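Local coordinates for protein seryl-tRNA synthetase, cytoplasmic (Candida albicans, PDB 3QO8) that attaches serine to its cognate tRNA in two steps, first activating the amino acid with ATP and then transferring it to the acceptor end, at residues I244-Q249 against K300-V305; L344-A349 against T374-R379. One frame throughout, in Å; residues are numbered along the deposited sequence. Where two conformers were deposited one is given.

Contact 1: residues I244-Q249 against K300-V305; sequences IATSEQ and KIEQFV. With SSA (5'-O-(N-(L-seryl)-sulfamoyl)adenosine), chain B.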
loop_
_atom_site.group_PDB
_atom_site.type_symbol
_atom_site.label_atom_id
_atom_site.label_comp_id
_atom_site.label_asym_id
_atom_site.label_seq_id
_atom_site.Cartn_x
_atom_site.Cartn_y
_atom_site.Cartn_z
ATOM N N ILE A 244 5.306 -4.249 3.859
ATOM C CA ILE A 244 6.733 -4.309 3.557
ATOM C C ILE A 244 7.391 -2.936 3.646
ATOM O O ILE A 244 6.750 -1.928 3.370
ATOM C CB ILE A 244 6.996 -4.929 2.160
ATOM C CG1 ILE A 244 6.528 -3.991 1.035
ATOM C CG2 ILE A 244 6.334 -6.344 2.071
ATOM C CD1 ILE A 244 6.826 -4.505 -0.392
ATOM N N ALA A 245 8.668 -2.914 4.050
ATOM C CA ALA A 245 9.471 -1.697 4.090
ATOM C C ALA A 245 10.188 -1.479 2.765
ATOM O O ALA A 245 10.656 -0.379 2.472
ATOM C CB ALA A 245 10.506 -1.778 5.253
ATOM N N THR A 246 10.267 -2.533 1.956
ATOM C CA THR A 246 11.008 -2.488 0.697
ATOM C C THR A 246 10.686 -3.758 -0.070
ATOM O O THR A 246 10.474 -4.807 0.540
ATOM C CB THR A 246 12.562 -2.405 0.936
ATOM O OG1 THR A 246 13.257 -2.842 -0.239
ATOM C CG2 THR A 246 12.985 -3.295 2.097
ATOM N N SER A 247 10.642 -3.673 -1.398
ATOM C CA SER A 247 10.374 -4.867 -2.199
ATOM C C SER A 247 11.449 -5.940 -2.025
ATOM O O SER A 247 11.247 -7.100 -2.396
ATOM C CB SER A 247 10.137 -4.534 -3.682
ATOM O OG SER A 247 11.277 -3.924 -4.280
ATOM N N GLU A 248 12.588 -5.542 -1.459
ATOM C CA GLU A 248 13.649 -6.480 -1.110
ATOM C C GLU A 248 13.077 -7.646 -0.310
ATOM O O GLU A 248 13.431 -8.802 -0.521
ATOM C CB GLU A 248 14.732 -5.777 -0.282
ATOM C CG GLU A 248 15.877 -6.682 0.150
ATOM C CD GLU A 248 16.645 -6.163 1.376
ATOM O OE1 GLU A 248 16.739 -4.925 1.589
ATOM O OE2 GLU A 248 17.153 -7.019 2.136
ATOM N N GLN A 249 12.183 -7.329 0.614
ATOM C CA GLN A 249 11.641 -8.333 1.519
ATOM C C GLN A 249 10.866 -9.447 0.795
ATOM O O GLN A 249 11.254 -10.616 0.872
ATOM C CB GLN A 249 10.851 -7.668 2.645
ATOM C CG GLN A 249 11.790 -7.035 3.676
ATOM C CD GLN A 249 11.159 -5.892 4.468
ATOM O OE1 GLN A 249 10.080 -5.400 4.140
ATOM N NE2 GLN A 249 11.846 -5.465 5.519
ATOM N N LYS A 300 9.465 2.638 -4.732
ATOM C CA LYS A 300 10.879 2.358 -4.952
ATOM C C LYS A 300 11.052 1.302 -6.034
ATOM O O LYS A 300 10.409 0.242 -5.997
ATOM C CB LYS A 300 11.562 1.909 -3.645
ATOM C CG LYS A 300 13.085 1.617 -3.795
ATOM C CD LYS A 300 13.810 1.477 -2.420
ATOM C CE LYS A 300 13.151 0.412 -1.515
ATOM N NZ LYS A 300 12.938 -0.890 -2.215
ATOM N N ILE A 301 11.898 1.619 -7.007
ATOM C CA ILE A 301 12.428 0.635 -7.932
ATOM C C ILE A 301 13.714 0.063 -7.332
ATOM O O ILE A 301 14.667 0.794 -7.053
ATOM C CB ILE A 301 12.716 1.240 -9.320
ATOM C CG1 ILE A 301 11.444 1.895 -9.889
ATOM C CG2 ILE A 301 13.269 0.162 -10.261
ATOM C CD1 ILE A 301 10.217 0.979 -9.858
ATOM N N GLU A 302 13.720 -1.256 -7.166
ATOM C CA GLU A 302 14.739 -1.999 -6.448
ATOM C C GLU A 302 15.482 -2.930 -7.410
ATOM O O GLU A 302 14.862 -3.575 -8.260
ATOM C CB GLU A 302 14.029 -2.870 -5.394
ATOM C CG GLU A 302 14.953 -3.741 -4.548
ATOM C CD GLU A 302 15.700 -2.943 -3.484
ATOM O OE1 GLU A 302 15.577 -1.695 -3.483
ATOM O OE2 GLU A 302 16.399 -3.565 -2.640
ATOM N N GLN A 303 16.802 -3.010 -7.283
ATOM C CA GLN A 303 17.557 -4.085 -7.934
ATOM C C GLN A 303 17.652 -5.259 -6.974
ATOM O O GLN A 303 18.095 -5.096 -5.836
ATOM C CB GLN A 303 18.992 -3.647 -8.241
ATOM C CG GLN A 303 19.128 -2.483 -9.169
ATOM C CD GLN A 303 20.592 -2.166 -9.421
ATOM O OE1 GLN A 303 21.309 -2.961 -10.019
ATOM N NE2 GLN A 303 21.042 -1.016 -8.940
ATOM N N PHE A 304 17.251 -6.449 -7.410
ATOM C CA PHE A 304 17.461 -7.610 -6.564
ATOM C C PHE A 304 18.058 -8.719 -7.410
ATOM O O PHE A 304 17.515 -9.078 -8.460
ATOM C CB PHE A 304 16.180 -8.100 -5.867
ATOM C CG PHE A 304 16.448 -9.192 -4.847
ATOM C CD1 PHE A 304 16.689 -8.868 -3.513
ATOM C CD2 PHE A 304 16.537 -10.515 -5.234
ATOM C CE1 PHE A 304 16.967 -9.857 -2.581
ATOM C CE2 PHE A 304 16.822 -11.519 -4.307
ATOM C CZ PHE A 304 17.040 -11.190 -2.983
ATOM N N VAL A 305 19.174 -9.262 -6.945
ATOM C CA VAL A 305 19.944 -10.196 -7.754
ATOM C C VAL A 305 20.376 -11.404 -6.947
ATOM O O VAL A 305 20.778 -11.277 -5.795
ATOM C CB VAL A 305 21.212 -9.523 -8.337
ATOM C CG1 VAL A 305 21.973 -10.508 -9.230
ATOM C CG2 VAL A 305 20.843 -8.268 -9.118
HETATM N N10 SSA B . 16.256 -2.793 -0.095
HETATM C CA SSA B . 17.285 -1.829 0.290
HETATM C CB SSA B . 17.886 -1.180 -0.956
HETATM O OG SSA B . 16.929 -0.302 -1.581
HETATM C C9 SSA B . 16.704 -0.775 1.190
HETATM O O9 SSA B . 15.503 -0.725 1.427
HETATM N N8 SSA B . 17.569 0.095 1.701
HETATM S S1 SSA B . 17.117 1.452 2.423
HETATM O O1S SSA B . 16.489 1.234 3.695
HETATM O O2S SSA B . 18.268 2.279 2.584
HETATM O "O5'" SSA B . 16.145 2.222 1.508
HETATM C "C5'" SSA B . 16.478 2.501 0.159
HETATM C "C4'" SSA B . 16.182 3.975 -0.140
HETATM O "O4'" SSA B . 14.808 4.325 0.064
HETATM C "C3'" SSA B . 16.944 4.942 0.738
HETATM O "O3'" SSA B . 18.299 5.057 0.280
HETATM C "C2'" SSA B . 16.123 6.212 0.547
HETATM O "O2'" SSA B . 16.453 6.838 -0.709
HETATM C "C1'" SSA B . 14.690 5.690 0.446
HETATM N N9 SSA B . 14.018 5.778 1.759
HETATM C C8 SSA B . 14.291 5.056 2.857
HETATM N N7 SSA B . 13.464 5.449 3.849
HETATM C C5 SSA B . 12.670 6.416 3.351
HETATM C C6 SSA B . 11.643 7.170 3.885
HETATM N N6 SSA B . 11.288 6.976 5.173
HETATM N N1 SSA B . 11.017 8.084 3.108
HETATM C C2 SSA B . 11.386 8.263 1.834
HETATM N N3 SSA B . 12.371 7.538 1.287
HETATM C C4 SSA B . 13.030 6.624 2.034
HETATM O O HOH W 1 10.227 -1.429 -3.806
#
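Lys300, Glu248 and Glu302 have the most surface buried where residues 244-249 meet strand 297-307, and all three line the serine end of the active site in the class II synthetase core. The bound seryl-sulfamoyl adenosine, an analogue of the seryl-adenylate intermediate, places its amino group N10 between the two segments. With Glu248 in the conformer described, one of two deposited, three oxygens accept from N10: Glu302 OE2 at 2.7 Å, Glu248 OE1 at 2.8 Å and Thr246 OG1. The two carboxylates thus come close, and the bound amino group, probably charged, would offset their mutual repulsion. Glu302 leaves the strand with CG anti to the backbone N and then bends at chi2 (76°), which presents both carboxylate oxygens to the serine moiety: OE2 to the amino group, while OE1 accepts from the ligand hydroxyl OG at 2.7 Å. Glu248, in that conformer, instead reaches the same nitrogen with an extended chain from the region where the backbone enters the helix.

Lys300 starts extended but bends at both chi3 and chi4, which sets NZ beside Thr246. There NZ donates to Thr246 OG1 at 2.8 Å and forms a salt bridge with Glu302 OE1, which it meets from above the carboxylate plane, 67° out of it. The same Thr246 oxygen caps the following helix by accepting from Glu248 N, so one hydroxyl joins lysine, ligand and helix. Ser247 OG packs against Glu302 CB, while Phe304 lies farther along the strand beside Glu248. A water completes the junction: it is hydrogen-bonded to Ser247 OG and accepts from Lys300 NZ. The same water donates to Lys300 O at 2.8 Å.

Contact 2: residues L344-A349 against T374-R379; sequences LNNAAA and TDYQSR. With MG (magnesium ion), chain E.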
loop_
_atom_site.group_PDB
_atom_site.type_symbol
_atom_site.label_atom_id
_atom_site.label_comp_id
_atom_site.label_asym_id
_atom_site.label_seq_id
_atom_site.Cartn_x
_atom_site.Cartn_y
_atom_site.Cartn_z
ATOM N N LEU A 344 26.331 -1.299 9.379
ATOM C CA LEU A 344 25.767 -2.346 8.524
ATOM C C LEU A 344 24.654 -3.084 9.255
ATOM O O LEU A 344 24.805 -3.426 10.424
ATOM C CB LEU A 344 26.846 -3.362 8.120
ATOM C CG LEU A 344 28.036 -2.839 7.319
ATOM C CD1 LEU A 344 29.015 -3.969 7.020
ATOM C CD2 LEU A 344 27.549 -2.173 6.040
ATOM N N ASN A 345 23.543 -3.341 8.573
ATOM C CA ASN A 345 22.525 -4.234 9.130
ATOM C C ASN A 345 23.048 -5.671 9.129
ATOM O O ASN A 345 24.050 -5.952 8.471
ATOM C CB ASN A 345 21.178 -4.099 8.387
ATOM C CG ASN A 345 21.181 -4.748 7.003
ATOM O OD1 ASN A 345 21.954 -5.655 6.726
ATOM N ND2 ASN A 345 20.282 -4.292 6.137
ATOM N N ASN A 346 22.376 -6.572 9.852
ATOM C CA ASN A 346 22.853 -7.941 10.026
ATOM C C ASN A 346 23.144 -8.676 8.721
ATOM O O ASN A 346 24.080 -9.462 8.645
ATOM C CB ASN A 346 21.844 -8.786 10.822
ATOM C CG ASN A 346 21.707 -8.346 12.261
ATOM O OD1 ASN A 346 22.484 -7.536 12.757
ATOM N ND2 ASN A 346 20.702 -8.883 12.945
ATOM N N ALA A 347 22.326 -8.451 7.699
ATOM C CA ALA A 347 22.453 -9.244 6.481
ATOM C C ALA A 347 23.644 -8.831 5.616
ATOM O O ALA A 347 24.196 -9.651 4.889
ATOM C CB ALA A 347 21.130 -9.222 5.664
ATOM N N ALA A 348 24.050 -7.564 5.705
ATOM C CA ALA A 348 25.042 -7.024 4.783
ATOM C C ALA A 348 26.469 -7.375 5.186
ATOM O O ALA A 348 26.875 -7.118 6.318
ATOM C CB ALA A 348 24.888 -5.503 4.674
ATOM N N ALA A 349 27.222 -7.963 4.255
ATOM C CA ALA A 349 28.655 -8.156 4.440
ATOM C C ALA A 349 29.406 -6.903 3.979
ATOM O O ALA A 349 30.508 -6.637 4.442
ATOM C CB ALA A 349 29.150 -9.382 3.674
ATOM N N THR A 374 25.642 -11.776 0.735
ATOM C CA THR A 374 26.132 -13.134 0.489
ATOM C C THR A 374 25.010 -14.170 0.674
ATOM O O THR A 374 23.946 -14.028 0.057
ATOM C CB THR A 374 27.434 -13.470 1.294
ATOM O OG1 THR A 374 27.186 -13.420 2.705
ATOM C CG2 THR A 374 28.543 -12.482 0.944
ATOM N N ASP A 375 25.216 -15.195 1.499
ATOM C CA ASP A 375 24.178 -16.223 1.664
ATOM C C ASP A 375 23.464 -16.177 3.009
ATOM O O ASP A 375 22.927 -17.183 3.457
ATOM C CB ASP A 375 24.757 -17.625 1.453
ATOM C CG ASP A 375 25.937 -17.917 2.377
ATOM O OD1 ASP A 375 26.075 -17.233 3.413
ATOM O OD2 ASP A 375 26.721 -18.839 2.069
ATOM N N TYR A 376 23.464 -15.017 3.654
ATOM C CA TYR A 376 22.860 -14.862 4.975
ATOM C C TYR A 376 21.347 -15.079 4.897
ATOM O O TYR A 376 20.762 -15.771 5.729
ATOM C CB TYR A 376 23.160 -13.456 5.496
ATOM C CG TYR A 376 22.884 -13.197 6.965
ATOM C CD1 TYR A 376 23.823 -13.532 7.935
ATOM C CD2 TYR A 376 21.701 -12.589 7.376
ATOM C CE1 TYR A 376 23.590 -13.278 9.273
ATOM C CE2 TYR A 376 21.456 -12.330 8.713
ATOM C CZ TYR A 376 22.407 -12.677 9.657
ATOM O OH TYR A 376 22.192 -12.412 10.988
ATOM N N GLN A 377 20.712 -14.485 3.890
ATOM C CA GLN A 377 19.264 -14.608 3.739
ATOM C C GLN A 377 18.887 -15.910 3.038
ATOM O O GLN A 377 17.926 -16.577 3.421
ATOM C CB GLN A 377 18.699 -13.410 2.975
ATOM C CG GLN A 377 18.929 -12.081 3.687
ATOM C CD GLN A 377 18.951 -10.915 2.719
ATOM O OE1 GLN A 377 19.613 -10.970 1.678
ATOM N NE2 GLN A 377 18.207 -9.864 3.041
ATOM N N SER A 378 19.657 -16.273 2.022
ATOM C CA SER A 378 19.362 -17.464 1.248
ATOM C C SER A 378 19.488 -18.742 2.075
ATOM O O SER A 378 18.771 -19.700 1.828
ATOM C CB SER A 378 20.250 -17.527 0.012
ATOM O OG SER A 378 21.602 -17.402 0.374
ATOM N N ARG A 379 20.395 -18.763 3.055
ATOM C CA ARG A 379 20.458 -19.898 3.976
ATOM C C ARG A 379 19.136 -20.001 4.729
ATOM O O ARG A 379 18.569 -21.076 4.871
ATOM C CB ARG A 379 21.639 -19.765 4.962
ATOM C CG ARG A 379 21.730 -20.910 5.979
ATOM C CD ARG A 379 23.053 -20.870 6.794
ATOM N NE ARG A 379 24.212 -21.158 5.952
ATOM C CZ ARG A 379 24.992 -20.230 5.408
ATOM N NH1 ARG A 379 24.765 -18.937 5.634
ATOM N NH2 ARG A 379 26.008 -20.591 4.642
HETATM MG MG MG E . 24.513 -3.400 12.744
HETATM O O HOH W 2 24.735 -5.921 13.021
HETATM O O HOH W 3 21.957 -3.408 12.889
HETATM O O HOH W 4 26.998 -3.243 12.506
HETATM O O HOH W 5 24.227 -3.264 15.153
#
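The Tyr376 ring carries the carbonyl oxygen of Asn346 over one face, with Asn346 O 3.7 Å above the plane and over the ring centre. Ala347 approaches the same ring obliquely, its CA 3.5 Å from Tyr376 CD2 and its methyl group CB 3.8 Å from that carbon. At the phenol end, Asn346 CB lies against Tyr376 OH. CG of Tyr376 is anti to the backbone N (chi1 -167°), which carries the ring across to the 344-349 loop; the hydroxyl is bonded beyond the two segments to Val108 O. Ala347 CB also rests against the amide end of Gln377, whereas the methyl groups of Ala349 CB and Thr374 CG2 meet more loosely at 4.2 Å. No hydrogen bond spans the segments, so they meet by van der Waals contact.

The loop is shaped by a type I beta turn from Asn345 to Ala348, reinforced by an Asx motif in which Asn345 OD1 accepts from Ala348 N at 3.0 Å, the donor nearly in line with the C=O bond (170°), and more weakly from Ala347 N. Just before the turn, Leu344 O binds a magnesium ion at 2.3 Å. Four waters also bind the metal, and one of them donates to Asn346 OD1 at 2.8 Å, which places Asn346 in the second shell of the ion.

The turn belongs to the connection between antiparallel strands 334-338 and 350-358, and the short, weakly bonded helix around Tyr376 follows strand 363-372. Asn110 bridges the two segments by donating to both Ala347 O and Thr374 OG1, while Trp313 of helix 312-329 touches Ala349 and Thr374, and strand 399-404 flanks Thr374 and Gln377.

Overall arrangement
Both contacts lie in the class II catalytic core, their centres about 15 Å apart, and they follow in series along the chain, contact 1 closing before contact 2 opens. One mixed sheet connects them: strand 297-307 of contact 1 pairs antiparallel with strand 399-404, which pairs in turn with strand 363-372, the strand leading into helix 376-381 of contact 2. They also touch directly, through a probable hydrogen bond of 3.2 Å between Gln377 NE2 and Glu248 OE2. Gln377 is thus a second-shell neighbour of the serine pocket and probably helps to orient that carboxylate, linking the turn-and-helix region of contact 2 to the site where the ligand's amino group is bound.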